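Beta-N-acetylhexosaminidase (Thermotoga neapolitana, PDB 5BZA) probably hydrolyses terminal non-reducing N-acetyl-D-hexosamine residues from N-acetyl-beta-D-hexosaminides, as a thermostable member of glycoside hydrolase family 3. Local coordinates at residues E230-R233 / N237-G240. Sequence-based numbering, arbitrary orientation.
Sequences EVLR and NFKG
NH1 of Arg233 is shared by two backbone carbonyls of the segment 237-240. It reaches Gly240 O at 2.8 Å, somewhat tilted from the guanidinium plane, and makes a longer bond of 3.3 Å to Phe238 O. That second bond is straight at the hydrogen (169°) and lies in the guanidinium plane, but the nitrogen stands above the carbonyl plane of Phe238 and misses the lone pairs. The CB of Arg233 leaves the helix away from the loop; a bend at chi2 (-56°) brings the chain back, and CD passes 3.2 Å from Phe238 O. On the other terminal nitrogen, NH2, Gly269 O and Asn271 OD1 also bond, which fixes the rotation of the guanidinium group and links the loop after helix 225-235 to the one before strand 273-275. With an alanine in place of Arg233, the Phe238 and Gly240 carbonyls would probably lose this donor, and the tie to the loop at Gly269 and Asn271 would go.

A backbone bond closes the turn: Phe238 N donates to Leu232 O at 3.0 Å, six residues back, while Asn237 takes positive phi (61°) and turns the chain out of the helix. Separately, the Lys239 side chain bends round so that NZ approaches Arg233 O, though the modelled separation is too short to trust in detail.

The apolar part of the contact is Leu232 running alongside Phe238, with Leu232 CD1 3.6 Å from Phe238 CB. Gly240 N sits over the centre of the Phe238 ring, 3.4 Å above its plane, and the ring is also stacked with that of Phe198. This is the return from helix to strand in a beta-alpha-beta crossover: helix 225-235 joins parallel neighbours 205-208 and 241-243 in the TIM-barrel-type domain of family 3.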
ATOM      1  N   GLU B 230     -38.602  11.582   8.980  1.00 19.84           N
ATOM      2  CA  GLU B 230     -39.774  10.734   8.772  1.00 20.64           C
ATOM      3  C   GLU B 230     -39.346   9.403   8.162  1.00 19.13           C
ATOM      4  O   GLU B 230     -39.816   8.324   8.577  1.00 16.34           O
ATOM      5  CB  GLU B 230     -40.816  11.419   7.880  1.00 20.65           C
ATOM      6  CG  GLU B 230     -41.390  12.692   8.461  1.00 26.22           C
ATOM      7  CD  GLU B 230     -42.617  13.175   7.712  1.00 39.66           C
ATOM      8  OE1 GLU B 230     -43.198  12.379   6.934  1.00 50.60           O
ATOM      9  OE2 GLU B 230     -42.964  14.373   7.855  1.00 49.70           O
ATOM     10  N   VAL B 231     -38.479   9.454   7.155  1.00 16.09           N
ATOM     11  CA  VAL B 231     -38.085   8.194   6.552  1.00 15.33           C
ATOM     12  C   VAL B 231     -36.939   7.522   7.291  1.00 15.46           C
ATOM     13  O   VAL B 231     -37.092   6.383   7.746  1.00 14.87           O
ATOM     14  CB  VAL B 231     -37.732   8.366   5.074  1.00 14.67           C
ATOM     15  CG1 VAL B 231     -37.367   7.017   4.451  1.00 13.19           C
ATOM     16  CG2 VAL B 231     -38.919   8.920   4.393  1.00 15.87           C
ATOM     17  N   LEU B 232     -35.810   8.208   7.464  1.00 13.69           N
ATOM     18  CA  LEU B 232     -34.632   7.527   7.990  1.00 15.03           C
ATOM     19  C   LEU B 232     -34.689   7.251   9.499  1.00 17.28           C
ATOM     20  O   LEU B 232     -34.396   6.122   9.941  1.00 15.94           O
ATOM     21  CB  LEU B 232     -33.374   8.325   7.650  1.00 15.28           C
ATOM     22  CG  LEU B 232     -32.095   7.673   8.189  1.00 12.97           C
ATOM     23  CD1 LEU B 232     -31.897   6.281   7.585  1.00 12.71           C
ATOM     24  CD2 LEU B 232     -30.921   8.549   7.968  1.00 12.09           C
ATOM     25  N   ARG B 233     -34.985   8.288  10.293  1.00 17.02           N
ATOM     26  CA  ARG B 233     -35.077   8.129  11.754  1.00 17.05           C
ATOM     27  C   ARG B 233     -36.293   7.295  12.197  1.00 21.33           C
ATOM     28  O   ARG B 233     -36.179   6.440  13.077  1.00 19.88           O
ATOM     29  CB  ARG B 233     -35.130   9.485  12.458  1.00 17.23           C
ATOM     30  CG  ARG B 233     -33.926  10.375  12.245  1.00 21.33           C
ATOM     31  CD  ARG B 233     -32.639   9.693  12.642  1.00 13.54           C
ATOM     32  NE  ARG B 233     -31.556  10.671  12.798  1.00 15.37           N
ATOM     33  CZ  ARG B 233     -30.337  10.388  13.268  1.00 14.87           C
ATOM     34  NH1 ARG B 233     -30.036   9.132  13.597  1.00 13.43           N
ATOM     35  NH2 ARG B 233     -29.413  11.346  13.371  1.00 15.54           N
ATOM     36  N   ASN B 237     -35.979   3.552  11.328  1.00 18.17           N
ATOM     37  CA  ASN B 237     -35.499   3.350  12.692  1.00 20.25           C
ATOM     38  C   ASN B 237     -33.940   3.394  12.848  1.00 22.25           C
ATOM     39  O   ASN B 237     -33.344   2.769  13.751  1.00 22.44           O
ATOM     40  CB  ASN B 237     -36.067   2.023  13.229  1.00 23.07           C
ATOM     41  CG  ASN B 237     -36.132   2.000  14.737  1.00 28.87           C
ATOM     42  OD1 ASN B 237     -36.422   3.032  15.358  1.00 32.09           O
ATOM     43  ND2 ASN B 237     -35.831   0.843  15.345  1.00 33.38           N
ATOM     44  N   PHE B 238     -33.283   4.191  12.011  1.00 21.75           N
ATOM     45  CA  PHE B 238     -31.842   4.343  12.130  1.00 19.17           C
ATOM     46  C   PHE B 238     -31.553   5.396  13.189  1.00 21.65           C
ATOM     47  O   PHE B 238     -31.952   6.544  13.052  1.00 19.79           O
ATOM     48  CB  PHE B 238     -31.185   4.737  10.791  1.00 14.07           C
ATOM     49  CG  PHE B 238     -29.678   4.914  10.889  1.00 13.86           C
ATOM     50  CD1 PHE B 238     -28.858   3.856  11.218  1.00 13.11           C
ATOM     51  CD2 PHE B 238     -29.090   6.158  10.665  1.00 13.97           C
ATOM     52  CE1 PHE B 238     -27.465   4.021  11.335  1.00 12.07           C
ATOM     53  CE2 PHE B 238     -27.706   6.347  10.777  1.00 12.56           C
ATOM     54  CZ  PHE B 238     -26.887   5.264  11.114  1.00 13.12           C
ATOM     55  N   LYS B 239     -30.876   4.996  14.261  1.00 21.48           N
ATOM     56  CA  LYS B 239     -30.615   5.924  15.353  1.00 23.17           C
ATOM     57  C   LYS B 239     -29.115   6.243  15.398  1.00 22.92           C
ATOM     58  O   LYS B 239     -28.603   6.797  16.388  1.00 23.57           O
ATOM     59  CB  LYS B 239     -31.117   5.350  16.698  1.00 30.20           C
ATOM     60  CG  LYS B 239     -32.599   4.884  16.690  1.00 27.50           C
ATOM     61  CD  LYS B 239     -33.510   5.944  16.073  1.00 26.19           C
ATOM     62  CE  LYS B 239     -34.992   5.710  16.379  1.00 27.14           C
ATOM     63  NZ  LYS B 239     -35.871   6.595  15.540  1.00 27.05           N
ATOM     64  N   GLY B 240     -28.402   5.855  14.344  1.00 17.52           N
ATOM     65  CA  GLY B 240     -26.971   6.043  14.336  1.00 16.58           C
ATOM     66  C   GLY B 240     -26.564   7.393  13.782  1.00 15.19           C
ATOM     67  O   GLY B 240     -27.343   8.338  13.749  1.00 15.58           O
TER